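Local coordinates for protein glycosyl hydrolase family 10 (Bacteroides intestinalis DSM 17393, PDB 4QPW) that binds xylohexaose, and probably xylan chains, through this carbohydrate-binding module, one domain of a longer family 10 enzyme that probably hydrolyses glycosidic bonds, at residues C39-T44 and T131-Y136; M75-A80 and T103-Y108. One frame throughout, in Å; residues are numbered along the deposited sequence.

Interaction 1 of 2, residues C39-T44 and T131-Y136; sequences CLEIKT and TIQIKY
Glu41 and Gln133 lie side by side on one face of an antiparallel strand pair, 39-44 with 131-136, and join carboxylate to amide: Gln133 NE2 donates to Glu41 OE2 over 2.8 Å. The oxygen lies in the amide plane of Gln133 but receives the N-H on its anti side, 25° out of the carboxylate plane. CG of Glu41 is anti to the backbone N (chi1 -178°), and the extended chain beyond it keeps abreast of the equally extended glutamine. OE2 also accepts from Asn34 ND2, while Gln133 OE1 takes a bond from Arg77 NE, so both ends of the amide are used. An alanine at Glu41 would probably leave the amide groups of Gln133 and Asn34 without their shared acceptor and open a gap where Glu41 CG packs on Thr131 CG2. On the same face, a water 2.7 Å from Thr131 OG1 is reached only weakly by Lys43 NZ.

Backbone bonds run both ways between Leu40 and Ile134 and between Ile42 and Ile132, with Ile132 N to Ile42 O at 2.8 Å. Strand 130-141 pairs with 69-78 as well, and so lies between that strand and 39-44 in one sheet of a beta-sandwich.

Apolar contacts divide by face. Toward the opposing sheet, Ile42 CD1 meets Ile134 CD1 at 4.0 Å, and Ile42 also touches Tyr56 on strand 54-57. On the Glu41 face, Thr131 CG2 packs on Glu41 CG at 3.6 Å, and Cys39 SG rests 3.7 Å from Gln133 CB.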
loop_
_atom_site.group_PDB
_atom_site.type_symbol
_atom_site.label_atom_id
_atom_site.label_comp_id
_atom_site.label_asym_id
_atom_site.label_seq_id
_atom_site.Cartn_x
_atom_site.Cartn_y
_atom_site.Cartn_z
ATOM N N CYS A 39 -6.099 1.169 -11.575
ATOM C CA CYS A 39 -5.647 0.942 -10.219
ATOM C C CYS A 39 -4.533 -0.047 -10.177
ATOM O O CYS A 39 -4.398 -0.889 -11.101
ATOM C CB CYS A 39 -6.805 0.488 -9.338
ATOM S SG CYS A 39 -7.588 -1.031 -9.794
ATOM N N LEU A 40 -3.742 -0.023 -9.119
ATOM C CA LEU A 40 -2.874 -1.141 -8.774
ATOM C C LEU A 40 -3.744 -2.289 -8.297
ATOM O O LEU A 40 -4.695 -2.055 -7.527
ATOM C CB LEU A 40 -1.871 -0.691 -7.719
ATOM C CG LEU A 40 -0.915 -1.699 -7.190
ATOM C CD1 LEU A 40 -0.016 -2.314 -8.258
ATOM C CD2 LEU A 40 -0.067 -1.116 -6.102
ATOM N N GLU A 41 -3.459 -3.526 -8.664
ATOM C CA GLU A 41 -4.262 -4.671 -8.293
ATOM C C GLU A 41 -3.375 -5.805 -7.797
ATOM O O GLU A 41 -2.385 -6.166 -8.432
ATOM C CB GLU A 41 -5.087 -5.099 -9.505
ATOM C CG GLU A 41 -6.026 -6.261 -9.278
ATOM C CD GLU A 41 -7.114 -6.412 -10.364
ATOM O OE1 GLU A 41 -7.056 -7.517 -10.995
ATOM O OE2 GLU A 41 -7.979 -5.612 -10.531
ATOM N N ILE A 42 -3.766 -6.376 -6.686
ATOM C CA ILE A 42 -3.070 -7.526 -6.050
ATOM C C ILE A 42 -4.133 -8.643 -5.986
ATOM O O ILE A 42 -5.141 -8.514 -5.235
ATOM C CB ILE A 42 -2.503 -7.217 -4.710
ATOM C CG1 ILE A 42 -1.540 -5.991 -4.824
ATOM C CG2 ILE A 42 -1.832 -8.451 -4.106
ATOM C CD1 ILE A 42 -2.170 -4.656 -4.424
ATOM N N LYS A 43 -3.952 -9.702 -6.778
ATOM C CA LYS A 43 -4.925 -10.794 -6.842
ATOM C C LYS A 43 -4.333 -12.073 -6.347
ATOM O O LYS A 43 -3.245 -12.463 -6.778
ATOM C CB LYS A 43 -5.378 -10.991 -8.239
ATOM C CG LYS A 43 -6.285 -10.021 -8.775
ATOM C CD LYS A 43 -6.976 -10.627 -10.020
ATOM C CE LYS A 43 -7.531 -11.989 -9.662
ATOM N NZ LYS A 43 -8.875 -12.231 -10.249
ATOM N N THR A 44 -5.060 -12.745 -5.481
ATOM C CA THR A 44 -4.610 -13.991 -4.821
ATOM C C THR A 44 -5.730 -14.980 -4.852
ATOM O O THR A 44 -6.918 -14.665 -4.663
ATOM C CB THR A 44 -4.231 -13.824 -3.435
ATOM O OG1 THR A 44 -5.309 -13.138 -2.760
ATOM C CG2 THR A 44 -2.965 -13.032 -3.274
ATOM N N THR A 131 -9.181 -10.070 -4.444
ATOM C CA THR A 131 -8.590 -8.940 -5.232
ATOM C C THR A 131 -8.557 -7.714 -4.324
ATOM O O THR A 131 -9.614 -7.324 -3.761
ATOM C CB THR A 131 -9.399 -8.676 -6.438
ATOM O OG1 THR A 131 -9.488 -9.883 -7.290
ATOM C CG2 THR A 131 -8.820 -7.574 -7.341
ATOM N N ILE A 132 -7.371 -7.113 -4.173
ATOM C CA ILE A 132 -7.175 -5.769 -3.564
ATOM C C ILE A 132 -6.894 -4.809 -4.683
ATOM O O ILE A 132 -6.063 -5.065 -5.575
ATOM C CB ILE A 132 -6.047 -5.839 -2.564
ATOM C CG1 ILE A 132 -6.395 -6.793 -1.425
ATOM C CG2 ILE A 132 -5.726 -4.421 -2.086
ATOM C CD1 ILE A 132 -5.227 -7.040 -0.509
ATOM N N GLN A 133 -7.573 -3.660 -4.684
ATOM C CA GLN A 133 -7.322 -2.561 -5.635
ATOM C C GLN A 133 -6.977 -1.281 -4.901
ATOM O O GLN A 133 -7.607 -0.942 -3.877
ATOM C CB GLN A 133 -8.547 -2.376 -6.481
ATOM C CG GLN A 133 -8.850 -3.631 -7.356
ATOM C CD GLN A 133 -10.068 -3.439 -8.249
ATOM O OE1 GLN A 133 -11.000 -2.732 -7.882
ATOM N NE2 GLN A 133 -10.022 -3.992 -9.397
ATOM N N ILE A 134 -5.919 -0.609 -5.376
ATOM C CA ILE A 134 -5.394 0.619 -4.755
ATOM C C ILE A 134 -5.361 1.676 -5.816
ATOM O O ILE A 134 -4.712 1.562 -6.843
ATOM C CB ILE A 134 -4.012 0.348 -4.138
ATOM C CG1 ILE A 134 -4.133 -0.682 -3.030
ATOM C CG2 ILE A 134 -3.428 1.688 -3.638
ATOM C CD1 ILE A 134 -2.796 -1.172 -2.483
ATOM N N LYS A 135 -6.125 2.774 -5.598
ATOM C CA LYS A 135 -6.241 3.809 -6.603
ATOM C C LYS A 135 -5.093 4.871 -6.552
ATOM O O LYS A 135 -4.697 5.335 -7.615
ATOM C CB LYS A 135 -7.600 4.509 -6.387
ATOM C CG LYS A 135 -8.117 5.367 -7.456
ATOM C CD LYS A 135 -8.575 4.539 -8.651
ATOM C CE LYS A 135 -9.184 5.407 -9.771
ATOM N NZ LYS A 135 -9.511 4.607 -10.973
ATOM N N TYR A 136 -4.678 5.211 -5.363
ATOM C CA TYR A 136 -3.629 6.243 -5.174
ATOM C C TYR A 136 -3.112 6.132 -3.792
ATOM O O TYR A 136 -3.755 5.563 -2.890
ATOM C CB TYR A 136 -4.149 7.693 -5.460
ATOM C CG TYR A 136 -5.326 8.124 -4.605
ATOM C CD1 TYR A 136 -5.158 8.537 -3.287
ATOM C CD2 TYR A 136 -6.631 8.098 -5.094
ATOM C CE1 TYR A 136 -6.227 8.990 -2.531
ATOM C CE2 TYR A 136 -7.693 8.505 -4.360
ATOM C CZ TYR A 136 -7.479 8.893 -3.090
ATOM O OH TYR A 136 -8.579 9.330 -2.242
HETATM O O HOH W 1 -10.805 -9.514 -9.647
#

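Interaction 2 of 2, residues M75-A80 and T103-Y108; sequences MVRGSA and TEWKEY
Arg77 lies flat over one face of the Trp105 indole while Met75 closes on the other. The CH-pi contact is nearly perpendicular: Arg77 CD stands 3.4 Å from the centroid of the five-membered ring of Trp105, 10° off its normal. Beyond it the guanidinium continues almost parallel to the indole, and Arg77 NE comes within 3.3 Å of Trp105 NE1. Both are donors, so the two groups meet face on without a hydrogen bond. On the opposite face, Met75 CE packs 3.7 Å from Trp105 CE3, and the sulfur makes an oblique Met-aromatic contact. CG of Met75 is anti to the backbone N (chi1 172°) and itself meets Trp105 CE3 at 3.5 Å.

Outside acceptors probably limit the rotation of both groups. Arg77 NE is held by Gln133, and Glu37 OE2 accepts from Trp105 NE1, so each donor has its own acceptor. One water meets the guanidinium in plane at Arg77 NH1 (2.7 Å) and also donates to Thr103 O; another links Gly78 O to Thr103 O.

The backbones are joined more sparingly, by Val76 N to Lys106 O at 3.1 Å, and the short strand segments run at 122° to each other, well away from strictly antiparallel. Val76 CB packs 4.2 Å from Tyr108 CE2, both residues also touching Phe101, and a water lies between Val76 O, Glu104 O and Tyr108 OH.

After strand 69-78 the chain crosses to the opposing sheet for strands 82-89 and 95-101, then returns here to pair antiparallel with 69-78, the inter-sheet crossing of a beta-sandwich.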
loop_
_atom_site.group_PDB
_atom_site.type_symbol
_atom_site.label_atom_id
_atom_site.label_comp_id
_atom_site.label_asym_id
_atom_site.label_seq_id
_atom_site.Cartn_x
_atom_site.Cartn_y
_atom_site.Cartn_z
ATOM N N MET A 75 -6.495 5.172 -1.181
ATOM C CA MET A 75 -7.845 4.738 -1.603
ATOM C C MET A 75 -7.773 3.275 -2.004
ATOM O O MET A 75 -6.974 2.898 -2.891
ATOM C CB MET A 75 -8.389 5.624 -2.676
ATOM C CG MET A 75 -9.694 5.073 -3.248
ATOM S SD MET A 75 -10.798 6.241 -4.074
ATOM C CE MET A 75 -10.894 5.597 -5.702
ATOM N N VAL A 76 -8.572 2.455 -1.331
ATOM C CA VAL A 76 -8.476 0.974 -1.382
ATOM C C VAL A 76 -9.861 0.387 -1.421
ATOM O O VAL A 76 -10.796 0.899 -0.748
ATOM C CB VAL A 76 -7.756 0.425 -0.167
ATOM C CG1 VAL A 76 -7.568 -1.091 -0.209
ATOM C CG2 VAL A 76 -6.490 1.151 0.101
ATOM N N ARG A 77 -10.025 -0.697 -2.158
ATOM C CA ARG A 77 -11.221 -1.585 -2.001
ATOM C C ARG A 77 -10.711 -3.010 -2.209
ATOM O O ARG A 77 -9.612 -3.294 -2.764
ATOM C CB ARG A 77 -12.306 -1.223 -2.944
ATOM C CG ARG A 77 -12.069 -1.504 -4.313
ATOM C CD ARG A 77 -13.288 -1.303 -5.260
ATOM N NE ARG A 77 -13.169 -1.786 -6.578
ATOM C CZ ARG A 77 -14.074 -1.765 -7.614
ATOM N NH1 ARG A 77 -15.335 -1.246 -7.479
ATOM N NH2 ARG A 77 -13.665 -2.254 -8.798
ATOM N N GLY A 78 -11.577 -3.967 -1.864
ATOM C CA GLY A 78 -11.330 -5.371 -2.141
ATOM C C GLY A 78 -12.559 -6.078 -2.564
ATOM O O GLY A 78 -13.703 -5.576 -2.450
ATOM N N SER A 79 -12.360 -7.292 -3.040
ATOM C CA SER A 79 -13.498 -8.149 -3.450
ATOM C C SER A 79 -14.230 -8.652 -2.259
ATOM O O SER A 79 -15.358 -9.214 -2.468
ATOM C CB SER A 79 -12.977 -9.352 -4.266
ATOM O OG SER A 79 -11.972 -10.031 -3.620
ATOM N N ALA A 80 -13.740 -8.593 -1.102
ATOM C CA ALA A 80 -14.356 -8.926 0.151
ATOM C C ALA A 80 -13.714 -8.111 1.237
ATOM O O ALA A 80 -12.646 -7.446 0.996
ATOM C CB ALA A 80 -14.164 -10.401 0.500
ATOM N N THR A 103 -15.820 -3.535 0.075
ATOM C CA THR A 103 -16.063 -3.563 -1.295
ATOM C C THR A 103 -16.350 -2.210 -1.966
ATOM O O THR A 103 -16.641 -2.151 -3.153
ATOM C CB THR A 103 -17.158 -4.616 -1.707
ATOM O OG1 THR A 103 -18.458 -4.076 -1.265
ATOM C CG2 THR A 103 -16.877 -5.953 -1.157
ATOM N N GLU A 104 -16.350 -1.139 -1.216
ATOM C CA GLU A 104 -16.598 0.212 -1.702
ATOM C C GLU A 104 -15.228 0.923 -1.847
ATOM O O GLU A 104 -14.408 0.789 -0.949
ATOM C CB GLU A 104 -17.440 0.958 -0.638
ATOM C CG GLU A 104 -18.765 0.240 -0.347
ATOM C CD GLU A 104 -19.574 0.822 0.750
ATOM O OE1 GLU A 104 -19.168 1.806 1.392
ATOM O OE2 GLU A 104 -20.756 0.353 0.982
ATOM N N TRP A 105 -15.090 1.722 -2.863
ATOM C CA TRP A 105 -13.898 2.615 -2.963
ATOM C C TRP A 105 -13.988 3.629 -1.834
ATOM O O TRP A 105 -14.972 4.468 -1.808
ATOM C CB TRP A 105 -13.807 3.296 -4.255
ATOM C CG TRP A 105 -13.263 2.471 -5.380
ATOM C CD1 TRP A 105 -13.891 2.085 -6.477
ATOM C CD2 TRP A 105 -11.903 1.981 -5.487
ATOM N NE1 TRP A 105 -12.997 1.415 -7.348
ATOM C CE2 TRP A 105 -11.769 1.395 -6.699
ATOM C CE3 TRP A 105 -10.786 2.048 -4.642
ATOM C CZ2 TRP A 105 -10.509 0.856 -7.142
ATOM C CZ3 TRP A 105 -9.569 1.543 -5.094
ATOM C CH2 TRP A 105 -9.481 0.967 -6.322
ATOM N N LYS A 106 -13.041 3.652 -0.916
ATOM C CA LYS A 106 -12.980 4.558 0.218
ATOM C C LYS A 106 -11.545 5.026 0.373
ATOM O O LYS A 106 -10.615 4.316 0.017
ATOM C CB LYS A 106 -13.431 3.887 1.532
ATOM C CG LYS A 106 -14.953 3.537 1.446
ATOM C CD LYS A 106 -15.452 2.638 2.550
ATOM C CE LYS A 106 -15.118 3.000 3.932
ATOM N NZ LYS A 106 -15.744 1.905 4.839
ATOM N N GLU A 107 -11.381 6.230 0.943
ATOM C CA GLU A 107 -10.073 6.726 1.317
ATOM C C GLU A 107 -9.818 6.432 2.758
ATOM O O GLU A 107 -10.734 6.637 3.607
ATOM C CB GLU A 107 -9.954 8.241 1.063
ATOM C CG GLU A 107 -8.521 8.735 1.169
ATOM C CD GLU A 107 -8.440 10.227 0.963
ATOM O OE1 GLU A 107 -8.798 10.972 1.916
ATOM O OE2 GLU A 107 -8.054 10.689 -0.141
ATOM N N TYR A 108 -8.661 5.924 3.093
ATOM C CA TYR A 108 -8.210 5.664 4.435
ATOM C C TYR A 108 -7.097 6.601 4.786
ATOM O O TYR A 108 -6.215 6.874 3.909
ATOM C CB TYR A 108 -7.762 4.179 4.548
ATOM C CG TYR A 108 -8.867 3.203 4.223
ATOM C CD1 TYR A 108 -9.720 2.754 5.297
ATOM C CD2 TYR A 108 -9.213 2.883 2.963
ATOM C CE1 TYR A 108 -10.816 1.960 5.072
ATOM C CE2 TYR A 108 -10.295 2.052 2.707
ATOM C CZ TYR A 108 -11.094 1.613 3.781
ATOM O OH TYR A 108 -12.213 0.815 3.513
HETATM O O HOH W 2 -12.679 -0.070 1.026
HETATM O O HOH W 3 -16.657 -0.001 -5.458
HETATM O O HOH W 4 -15.276 -4.483 -4.961
#

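Interactions 1 and 2 are centred about 9 Å apart in one sheet, where strands 130-141 and 69-78 are neighbours, and along the chain interaction 2 is nested within the loop that interaction 1 closes. Gln133 joins them: its OE1 lies 2.7 Å from Arg77 NE, a probable hydrogen bond that extends the polar row from Glu41 to the Arg77-Trp105 contact, and its carbonyl O sits 3.4 Å from Trp105 CZ3. A second probable hydrogen bond pairs Tyr136 OH with Glu107 OE2 at 2.6 Å. Neither contact includes a residue of the xylohexaose pocket; Gln55, Met122 and Gln124 of the pocket belong to the opposing sheet, whose strand 54-57 touches Ile42 through Tyr56.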